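Long-range contacts in putative nucleotide-diphospho-sugar transferase (Desulfovibrio desulfuricans subsp. desulfuricans, PDB 3CGX), which probably transfers a sugar from a nucleotide-diphospho-sugar donor to an acceptor, as GT-A-type glycosyltransferases do: residues L8-P16 and L65-L73; A133-Y143 and D167-M176. All blocks are in the same frame, centred on the assembly; numbering follows the deposited sequence.

Contact 1 (L8-P16 and L65-L73)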
loop_
_atom_site.group_PDB
_atom_site.type_symbol
_atom_site.label_atom_id
_atom_site.label_comp_id
_atom_site.label_asym_id
_atom_site.label_seq_id
_atom_site.Cartn_x
_atom_site.Cartn_y
_atom_site.Cartn_z
ATOM N N LEU A 8 -6.425 0.941 6.178
ATOM C CA LEU A 8 -5.702 2.197 6.022
ATOM C C LEU A 8 -4.821 2.076 4.791
ATOM O O LEU A 8 -3.892 1.257 4.737
ATOM C CB LEU A 8 -4.858 2.513 7.227
ATOM C CG LEU A 8 -5.542 2.440 8.581
ATOM C CD1 LEU A 8 -4.537 2.623 9.750
ATOM C CD2 LEU A 8 -6.740 3.429 8.633
ATOM N N PHE A 9 -5.123 2.925 3.825
ATOM C CA PHE A 9 -4.531 2.880 2.478
ATOM C C PHE A 9 -3.633 4.100 2.257
ATOM O O PHE A 9 -4.083 5.207 2.153
ATOM C CB PHE A 9 -5.655 2.736 1.454
ATOM C CG PHE A 9 -5.202 2.592 -0.004
ATOM C CD1 PHE A 9 -4.151 1.747 -0.356
ATOM C CD2 PHE A 9 -5.889 3.236 -1.029
ATOM C CE1 PHE A 9 -3.806 1.554 -1.701
ATOM C CE2 PHE A 9 -5.495 3.047 -2.390
ATOM C CZ PHE A 9 -4.434 2.221 -2.687
ATOM N N PHE A 10 -2.332 3.852 2.249
ATOM C CA PHE A 10 -1.310 4.894 2.191
ATOM C C PHE A 10 -0.959 5.224 0.758
ATOM O O PHE A 10 -0.542 4.359 -0.027
ATOM C CB PHE A 10 -0.061 4.452 3.003
ATOM C CG PHE A 10 -0.085 4.836 4.451
ATOM C CD1 PHE A 10 -1.234 4.716 5.221
ATOM C CD2 PHE A 10 1.093 5.289 5.080
ATOM C CE1 PHE A 10 -1.236 5.120 6.532
ATOM C CE2 PHE A 10 1.101 5.634 6.416
ATOM C CZ PHE A 10 -0.049 5.566 7.144
ATOM N N VAL A 11 -1.169 6.503 0.429
ATOM C CA VAL A 11 -1.048 7.076 -0.911
ATOM C C VAL A 11 -0.335 8.437 -0.876
ATOM O O VAL A 11 -0.150 9.034 0.162
ATOM C CB VAL A 11 -2.483 7.258 -1.561
ATOM C CG1 VAL A 11 -3.257 5.905 -1.656
ATOM C CG2 VAL A 11 -3.344 8.335 -0.799
ATOM N N LYS A 12 0.125 8.864 -2.024
ATOM C CA LYS A 12 0.593 10.235 -2.272
ATOM C C LYS A 12 -0.118 10.810 -3.522
ATOM O O LYS A 12 -0.407 10.082 -4.484
ATOM C CB LYS A 12 2.103 10.273 -2.469
ATOM C CG LYS A 12 2.699 11.649 -2.602
ATOM C CD LYS A 12 4.203 11.667 -2.508
ATOM C CE LYS A 12 4.750 13.106 -2.690
ATOM N NZ LYS A 12 6.214 13.046 -2.661
ATOM N N TYR A 13 -0.415 12.112 -3.489
ATOM C CA TYR A 13 -1.054 12.746 -4.645
ATOM C C TYR A 13 -0.085 12.562 -5.830
ATOM O O TYR A 13 1.096 12.852 -5.712
ATOM C CB TYR A 13 -1.427 14.222 -4.441
ATOM C CG TYR A 13 -2.335 14.630 -5.551
ATOM C CD1 TYR A 13 -3.705 14.388 -5.465
ATOM C CD2 TYR A 13 -1.822 15.181 -6.738
ATOM C CE1 TYR A 13 -4.574 14.688 -6.537
ATOM C CE2 TYR A 13 -2.675 15.487 -7.816
ATOM C CZ TYR A 13 -4.050 15.212 -7.707
ATOM O OH TYR A 13 -4.920 15.476 -8.747
ATOM N N PRO A 14 -0.582 12.025 -6.969
ATOM C CA PRO A 14 0.267 11.666 -8.136
ATOM C C PRO A 14 0.689 12.845 -9.020
ATOM O O PRO A 14 0.344 12.910 -10.211
ATOM C CB PRO A 14 -0.597 10.680 -8.891
ATOM C CG PRO A 14 -2.017 11.207 -8.615
ATOM C CD PRO A 14 -1.997 11.679 -7.198
ATOM N N GLU A 15 1.442 13.756 -8.424
ATOM C CA GLU A 15 1.961 14.920 -9.146
ATOM C C GLU A 15 3.265 14.589 -9.856
ATOM O O GLU A 15 4.179 14.050 -9.215
ATOM C CB GLU A 15 2.253 16.041 -8.174
ATOM C CG GLU A 15 2.619 17.306 -8.864
ATOM C CD GLU A 15 2.889 18.425 -7.873
ATOM O OE1 GLU A 15 2.497 18.298 -6.684
ATOM O OE2 GLU A 15 3.513 19.418 -8.292
ATOM N N PRO A 16 3.373 14.917 -11.163
ATOM C CA PRO A 16 4.643 14.616 -11.847
ATOM C C PRO A 16 5.844 15.207 -11.127
ATOM O O PRO A 16 5.832 16.370 -10.655
ATOM C CB PRO A 16 4.430 15.188 -13.272
ATOM C CG PRO A 16 2.971 15.142 -13.438
ATOM C CD PRO A 16 2.384 15.464 -12.102
ATOM N N LEU A 65 -4.533 19.948 -0.801
ATOM C CA LEU A 65 -4.686 18.523 -0.999
ATOM C C LEU A 65 -6.081 17.945 -0.724
ATOM O O LEU A 65 -6.505 17.070 -1.474
ATOM C CB LEU A 65 -3.626 17.720 -0.230
ATOM C CG LEU A 65 -2.247 17.705 -0.905
ATOM C CD1 LEU A 65 -1.310 16.955 0.046
ATOM C CD2 LEU A 65 -2.186 17.089 -2.369
ATOM N N PRO A 66 -6.757 18.379 0.348
ATOM C CA PRO A 66 -8.068 17.757 0.625
ATOM C C PRO A 66 -9.055 17.795 -0.564
ATOM O O PRO A 66 -9.634 16.769 -0.958
ATOM C CB PRO A 66 -8.562 18.502 1.862
ATOM C CG PRO A 66 -7.332 18.946 2.535
ATOM C CD PRO A 66 -6.334 19.260 1.439
ATOM N N GLU A 67 -9.211 18.938 -1.181
ATOM C CA GLU A 67 -10.135 19.039 -2.305
ATOM C C GLU A 67 -9.525 18.399 -3.563
ATOM O O GLU A 67 -10.246 17.921 -4.460
ATOM C CB GLU A 67 -10.554 20.498 -2.536
ATOM C CG GLU A 67 -11.436 21.055 -1.457
ATOM C CD GLU A 67 -12.767 20.323 -1.321
ATOM O OE1 GLU A 67 -13.301 19.853 -2.347
ATOM O OE2 GLU A 67 -13.266 20.211 -0.172
ATOM N N LYS A 68 -8.206 18.347 -3.627
ATOM C CA LYS A 68 -7.531 17.695 -4.784
ATOM C C LYS A 68 -7.841 16.191 -4.755
ATOM O O LYS A 68 -8.203 15.560 -5.754
ATOM C CB LYS A 68 -6.020 17.935 -4.786
ATOM C CG LYS A 68 -5.610 19.191 -5.430
ATOM C CD LYS A 68 -4.093 19.380 -5.364
ATOM C CE LYS A 68 -3.431 18.476 -6.372
ATOM N NZ LYS A 68 -2.041 18.899 -6.687
ATOM N N PHE A 69 -7.801 15.642 -3.549
ATOM C CA PHE A 69 -8.138 14.238 -3.328
ATOM C C PHE A 69 -9.603 13.930 -3.616
ATOM O O PHE A 69 -9.911 12.913 -4.231
ATOM C CB PHE A 69 -7.733 13.752 -1.924
ATOM C CG PHE A 69 -6.321 13.205 -1.886
ATOM C CD1 PHE A 69 -6.058 11.921 -2.388
ATOM C CD2 PHE A 69 -5.271 13.989 -1.460
ATOM C CE1 PHE A 69 -4.750 11.418 -2.418
ATOM C CE2 PHE A 69 -3.949 13.499 -1.498
ATOM C CZ PHE A 69 -3.697 12.206 -1.975
ATOM N N LYS A 70 -10.490 14.810 -3.166
ATOM C CA LYS A 70 -11.934 14.626 -3.419
ATOM C C LYS A 70 -12.210 14.684 -4.926
ATOM O O LYS A 70 -12.980 13.876 -5.476
ATOM C CB LYS A 70 -12.806 15.644 -2.633
ATOM C CG LYS A 70 -12.561 15.569 -1.145
ATOM C CD LYS A 70 -13.593 16.195 -0.213
ATOM C CE LYS A 70 -14.474 17.260 -0.780
ATOM N NZ LYS A 70 -15.035 18.102 0.373
ATOM N N ALA A 71 -11.586 15.638 -5.607
ATOM C CA ALA A 71 -11.801 15.805 -7.044
ATOM C C ALA A 71 -11.265 14.621 -7.839
ATOM O O ALA A 71 -11.751 14.310 -8.917
ATOM C CB ALA A 71 -11.203 17.143 -7.551
ATOM N N TRP A 72 -10.264 13.962 -7.292
ATOM C CA TRP A 72 -9.612 12.837 -7.985
ATOM C C TRP A 72 -10.345 11.506 -7.740
ATOM O O TRP A 72 -10.850 10.886 -8.677
ATOM C CB TRP A 72 -8.142 12.721 -7.569
ATOM C CG TRP A 72 -7.442 11.459 -8.059
ATOM C CD1 TRP A 72 -7.717 10.762 -9.189
ATOM C CD2 TRP A 72 -6.357 10.785 -7.427
ATOM N NE1 TRP A 72 -6.883 9.670 -9.305
ATOM C CE2 TRP A 72 -6.032 9.661 -8.237
ATOM C CE3 TRP A 72 -5.643 10.999 -6.250
ATOM C CZ2 TRP A 72 -5.023 8.778 -7.911
ATOM C CZ3 TRP A 72 -4.640 10.116 -5.908
ATOM C CH2 TRP A 72 -4.336 9.014 -6.736
ATOM N N LEU A 73 -10.401 11.116 -6.472
ATOM C CA LEU A 73 -10.993 9.823 -6.043
ATOM C C LEU A 73 -12.466 9.891 -5.615
ATOM O O LEU A 73 -13.123 8.874 -5.527
ATOM C CB LEU A 73 -10.125 9.193 -4.949
ATOM C CG LEU A 73 -8.691 8.935 -5.407
ATOM C CD1 LEU A 73 -7.803 8.518 -4.257
ATOM C CD2 LEU A 73 -8.682 7.841 -6.506
HETATM O O HOH W 1 -7.375 16.147 -8.319
HETATM O O HOH W 2 0.576 17.397 -5.259
#

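Contact 2 (A133-Y143 and D167-M176)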
loop_
_atom_site.group_PDB
_atom_site.type_symbol
_atom_site.label_atom_id
_atom_site.label_comp_id
_atom_site.label_asym_id
_atom_site.label_seq_id
_atom_site.Cartn_x
_atom_site.Cartn_y
_atom_site.Cartn_z
ATOM N N ALA A 133 -1.313 -10.402 14.868
ATOM C CA ALA A 133 -0.775 -9.525 13.827
ATOM C C ALA A 133 -0.648 -10.234 12.499
ATOM O O ALA A 133 -0.681 -11.460 12.413
ATOM C CB ALA A 133 0.590 -8.967 14.256
ATOM N N ALA A 134 -0.578 -9.418 11.458
ATOM C CA ALA A 134 -0.379 -9.855 10.098
ATOM C C ALA A 134 0.668 -8.956 9.408
ATOM O O ALA A 134 0.804 -7.759 9.700
ATOM C CB ALA A 134 -1.707 -9.825 9.335
ATOM N N ILE A 135 1.424 -9.545 8.504
ATOM C CA ILE A 135 2.478 -8.804 7.788
ATOM C C ILE A 135 2.696 -9.409 6.412
ATOM O O ILE A 135 2.662 -10.624 6.260
ATOM C CB ILE A 135 3.795 -8.780 8.615
ATOM C CG1 ILE A 135 4.723 -7.653 8.088
ATOM C CG2 ILE A 135 4.467 -10.225 8.660
ATOM C CD1 ILE A 135 5.836 -7.228 9.085
ATOM N N GLY A 136 2.848 -8.555 5.396
ATOM C CA GLY A 136 3.115 -9.030 4.067
ATOM C C GLY A 136 4.494 -8.567 3.641
ATOM O O GLY A 136 4.756 -7.352 3.554
ATOM N N PRO A 137 5.387 -9.532 3.414
ATOM C CA PRO A 137 6.768 -9.242 2.991
ATOM C C PRO A 137 6.827 -8.770 1.560
ATOM O O PRO A 137 6.187 -9.345 0.683
ATOM C CB PRO A 137 7.474 -10.591 3.126
ATOM C CG PRO A 137 6.510 -11.486 3.918
ATOM C CD PRO A 137 5.164 -10.969 3.606
ATOM N N ALA A 138 7.606 -7.713 1.340
ATOM C CA ALA A 138 7.877 -7.205 -0.005
ATOM C C ALA A 138 9.238 -7.749 -0.463
ATOM O O ALA A 138 10.102 -8.036 0.362
ATOM C CB ALA A 138 7.871 -5.661 -0.017
ATOM N N PHE A 139 9.418 -7.898 -1.767
ATOM C CA PHE A 139 10.700 -8.366 -2.332
ATOM C C PHE A 139 11.847 -7.439 -1.941
ATOM O O PHE A 139 12.971 -7.877 -1.805
ATOM C CB PHE A 139 10.665 -8.380 -3.841
ATOM C CG PHE A 139 9.854 -9.478 -4.455
ATOM C CD1 PHE A 139 8.848 -10.135 -3.764
ATOM C CD2 PHE A 139 10.044 -9.786 -5.805
ATOM C CE1 PHE A 139 8.071 -11.140 -4.402
ATOM C CE2 PHE A 139 9.284 -10.766 -6.430
ATOM C CZ PHE A 139 8.292 -11.441 -5.712
ATOM N N ASP A 140 11.549 -6.166 -1.723
ATOM C CA ASP A 140 12.590 -5.135 -1.472
ATOM C C ASP A 140 13.119 -5.062 -0.022
ATOM O O ASP A 140 13.988 -4.244 0.291
ATOM C CB ASP A 140 12.095 -3.748 -1.886
ATOM C CG ASP A 140 11.089 -3.151 -0.893
ATOM O OD1 ASP A 140 10.765 -3.791 0.157
ATOM O OD2 ASP A 140 10.652 -2.012 -1.158
ATOM N N GLY A 141 12.588 -5.888 0.855
ATOM C CA GLY A 141 13.134 -6.037 2.194
ATOM C C GLY A 141 12.273 -5.445 3.292
ATOM O O GLY A 141 12.559 -5.592 4.486
ATOM N N GLY A 142 11.228 -4.748 2.874
ATOM C CA GLY A 142 10.269 -4.187 3.803
ATOM C C GLY A 142 8.992 -5.000 3.776
ATOM O O GLY A 142 9.015 -6.209 3.564
ATOM N N TYR A 143 7.890 -4.311 4.000
ATOM C CA TYR A 143 6.549 -4.938 3.996
ATOM C C TYR A 143 5.524 -4.047 3.322
ATOM O O TYR A 143 5.607 -2.838 3.409
ATOM C CB TYR A 143 6.129 -5.333 5.409
ATOM C CG TYR A 143 6.149 -4.268 6.487
ATOM C CD1 TYR A 143 5.047 -3.436 6.695
ATOM C CD2 TYR A 143 7.262 -4.106 7.321
ATOM C CE1 TYR A 143 5.059 -2.487 7.704
ATOM C CE2 TYR A 143 7.273 -3.151 8.357
ATOM C CZ TYR A 143 6.161 -2.354 8.548
ATOM O OH TYR A 143 6.120 -1.412 9.565
ATOM N N ASP A 167 16.725 -3.045 5.481
ATOM C CA ASP A 167 15.577 -3.932 5.230
ATOM C C ASP A 167 14.839 -4.024 6.560
ATOM O O ASP A 167 15.412 -4.484 7.558
ATOM C CB ASP A 167 16.029 -5.321 4.794
ATOM C CG ASP A 167 16.656 -5.347 3.404
ATOM O OD1 ASP A 167 16.403 -4.452 2.559
ATOM O OD2 ASP A 167 17.412 -6.315 3.155
ATOM N N VAL A 168 13.581 -3.595 6.576
ATOM C CA VAL A 168 12.850 -3.388 7.856
ATOM C C VAL A 168 11.967 -4.564 8.294
ATOM O O VAL A 168 11.561 -4.684 9.456
ATOM C CB VAL A 168 12.035 -2.052 7.831
ATOM C CG1 VAL A 168 13.009 -0.870 7.683
ATOM C CG2 VAL A 168 10.952 -2.016 6.725
ATOM N N TYR A 169 11.731 -5.469 7.374
ATOM C CA TYR A 169 10.862 -6.602 7.669
ATOM C C TYR A 169 11.339 -7.511 8.821
ATOM O O TYR A 169 10.588 -7.819 9.778
ATOM C CB TYR A 169 10.684 -7.414 6.384
ATOM C CG TYR A 169 9.868 -8.647 6.598
ATOM C CD1 TYR A 169 8.474 -8.597 6.627
ATOM C CD2 TYR A 169 10.485 -9.871 6.737
ATOM C CE1 TYR A 169 7.743 -9.741 6.826
ATOM C CE2 TYR A 169 9.770 -11.001 6.932
ATOM C CZ TYR A 169 8.416 -10.944 6.974
ATOM O OH TYR A 169 7.754 -12.117 7.168
ATOM N N GLN A 170 12.595 -7.939 8.744
ATOM C CA GLN A 170 13.139 -8.863 9.764
ATOM C C GLN A 170 13.159 -8.225 11.150
ATOM O O GLN A 170 12.692 -8.818 12.134
ATOM C CB GLN A 170 14.521 -9.389 9.352
ATOM C CG GLN A 170 14.428 -10.462 8.268
ATOM C CD GLN A 170 13.738 -11.737 8.771
ATOM O OE1 GLN A 170 13.767 -12.050 9.976
ATOM N NE2 GLN A 170 13.133 -12.488 7.845
ATOM N N PRO A 171 13.716 -7.016 11.255
ATOM C CA PRO A 171 13.692 -6.351 12.564
ATOM C C PRO A 171 12.259 -6.234 13.071
ATOM O O PRO A 171 12.008 -6.319 14.261
ATOM C CB PRO A 171 14.250 -4.950 12.278
ATOM C CG PRO A 171 14.815 -4.987 10.925
ATOM C CD PRO A 171 14.384 -6.224 10.214
ATOM N N THR A 172 11.311 -6.047 12.147
ATOM C CA THR A 172 9.906 -5.893 12.542
ATOM C C THR A 172 9.363 -7.210 13.079
ATOM O O THR A 172 8.768 -7.251 14.167
ATOM C CB THR A 172 9.047 -5.339 11.395
ATOM O OG1 THR A 172 9.501 -4.022 11.035
ATOM C CG2 THR A 172 7.570 -5.270 11.794
ATOM N N VAL A 173 9.594 -8.287 12.339
ATOM C CA VAL A 173 9.075 -9.596 12.734
ATOM C C VAL A 173 9.775 -9.998 14.029
ATOM O O VAL A 173 9.202 -10.666 14.870
ATOM C CB VAL A 173 9.223 -10.668 11.629
ATOM C CG1 VAL A 173 8.211 -10.417 10.494
ATOM C CG2 VAL A 173 10.621 -10.709 11.082
ATOM N N GLU A 174 10.993 -9.496 14.197
ATOM C CA GLU A 174 11.780 -9.765 15.411
ATOM C C GLU A 174 11.114 -9.062 16.615
ATOM O O GLU A 174 10.877 -9.693 17.643
ATOM C CB GLU A 174 13.241 -9.339 15.229
ATOM N N LYS A 175 10.777 -7.779 16.465
ATOM C CA LYS A 175 10.069 -7.027 17.515
ATOM C C LYS A 175 8.735 -7.688 17.831
ATOM O O LYS A 175 8.317 -7.729 18.985
ATOM C CB LYS A 175 9.860 -5.560 17.117
ATOM C CG LYS A 175 11.112 -4.690 17.281
ATOM C CD LYS A 175 11.059 -3.366 16.523
ATOM C CE LYS A 175 12.182 -2.427 17.029
ATOM N NZ LYS A 175 12.464 -1.334 16.043
HETATM N N MSE A 176 8.065 -8.240 16.812
HETATM C CA MSE A 176 6.781 -8.936 17.062
HETATM C C MSE A 176 6.980 -10.211 17.866
HETATM O O MSE A 176 6.175 -10.531 18.737
HETATM C CB MSE A 176 6.050 -9.247 15.765
HETATM C CG MSE A 176 5.637 -7.974 15.058
HETATM SE SE MSE A 176 4.592 -8.311 13.425
HETATM C CE MSE A 176 5.861 -9.098 12.224
HETATM O O HOH W 3 14.394 -7.673 6.111
HETATM O O HOH W 4 7.975 -1.785 11.518
#

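Contact 1 (L8-P16 and L65-L73)
Tyr13, in the loop after strand 5-11, packs against Leu65, Lys68, Phe69 and Trp72, forming an aromatic cluster where helix 65-73 packs at the C-terminal end of the first strand of the GT-A-like alpha/beta fold. Lys68 crosses the phenol at about a right angle: its CE stands over one face, 3.6 Å from the centroid of the Tyr13 ring. NZ follows at 4.1 Å from the same Tyr13 centroid but 33° off the normal, an off-centre cation-pi contact. Phe69 meets the phenol differently. The two rings form a T-shaped pair, centroids 5.5 Å apart and planes at 89°, with the edge of Tyr13 turned to the face of Phe69. With CG anti to the backbone N (chi1 -167°), the Tyr13 ring comes to lie between Lys68 on one face and Pro14 on the other, while CB is left against Leu65 CD2, 3.6 Å away. Pro14 CD, resting on that second face, also meets Trp72 CZ3 at 3.3 Å, so one proline ring is wedged between two aromatic faces. Deeper in, Val11 CG2 touches Phe69 CE1 at 3.8 Å, joining the cluster to the strand.

Further out, Tyr58 stacks on Phe69, and helix 29-47 supplies Gln41, which accepts from Trp72 NE1, and Arg37, which bonds to Tyr13 OH and forms a cation-pi contact with Trp72. An inverse gamma turn centred on Pro14 bends the loop next to Tyr13. An imidazole, probably from the crystallisation liquor, lies near the Lys12 side chain. At the outer end of the phenol a water sits 2.6 Å from Tyr13 OH and donates to Lys68 O at 2.8 Å.

Contact 2 (A133-Y143 and D167-M176)
Gly141 and Asp167 meet almost backbone to backbone, their CA atoms 4.4 Å apart. Gly141 has a positive phi and no side chain, and Asp167 CB and CG pack against it. This closeness brings Gly141 O to Tyr169 N, the hydrogen bond across the contact: 3.0 Å, 163° at the hydrogen, with the donor in the carbonyl plane. The tight loop carrying Gly141 is a type I turn from Ala138, stiffened by an Asx turn in which Asp140 OD1 accepts from Gly142 N at 2.9 Å, and it leads from strand 133-137 into the antiparallel strand 143-149.

Away from the loop, helix 169-178 packs on strand 133-137 within the mixed sheet of the GT-A-like fold. The axes of 133-137 and 169-176 approach to 10.4 Å and run nearly antiparallel, at 163°. A chi1 of 177° turns the Tyr169 ring toward the strand, where it is sandwiched: Pro137 CB lies over one face, 4.1 Å from the Tyr169 centroid, and Val173 CG1 covers the opposite face. Ile135 fills the middle, CG2 toward Tyr169 and CD1 3.7 Å from CE of selenomethionine Met176.

Beside Tyr143, Val168 O accepts Thr172 N and Thr172 OG1 from opposite faces of its plane, and a water links Thr172 OG1 (2.8 Å) to Tyr143 OH (2.7 Å). Polar bonding thus concentrates at the turn and around Thr172, while the strand holds the helix through apolar packing.

In the fold
From the N terminus, strand 5-11 runs into the loop of contact 1, which closes when the chain has passed through helices 21-27 and 29-47 and strand 53-58 to reach helix 65-73. Contact 2 opens only later and closes a shorter loop of 23 residues that includes most of strand 143-149. The two are therefore in series, neither nested nor crossed. Their centres lie 26 Å apart on opposite sides of the chain's centre, with nearest atoms about 9 Å apart. Both reach the same mixed sheet: contact 1 ties a helix to its parallel part, contact 2 ties helix 169-178 to strand 133-137, which runs antiparallel to 143-149 and parallel to the outermost strand 183-185.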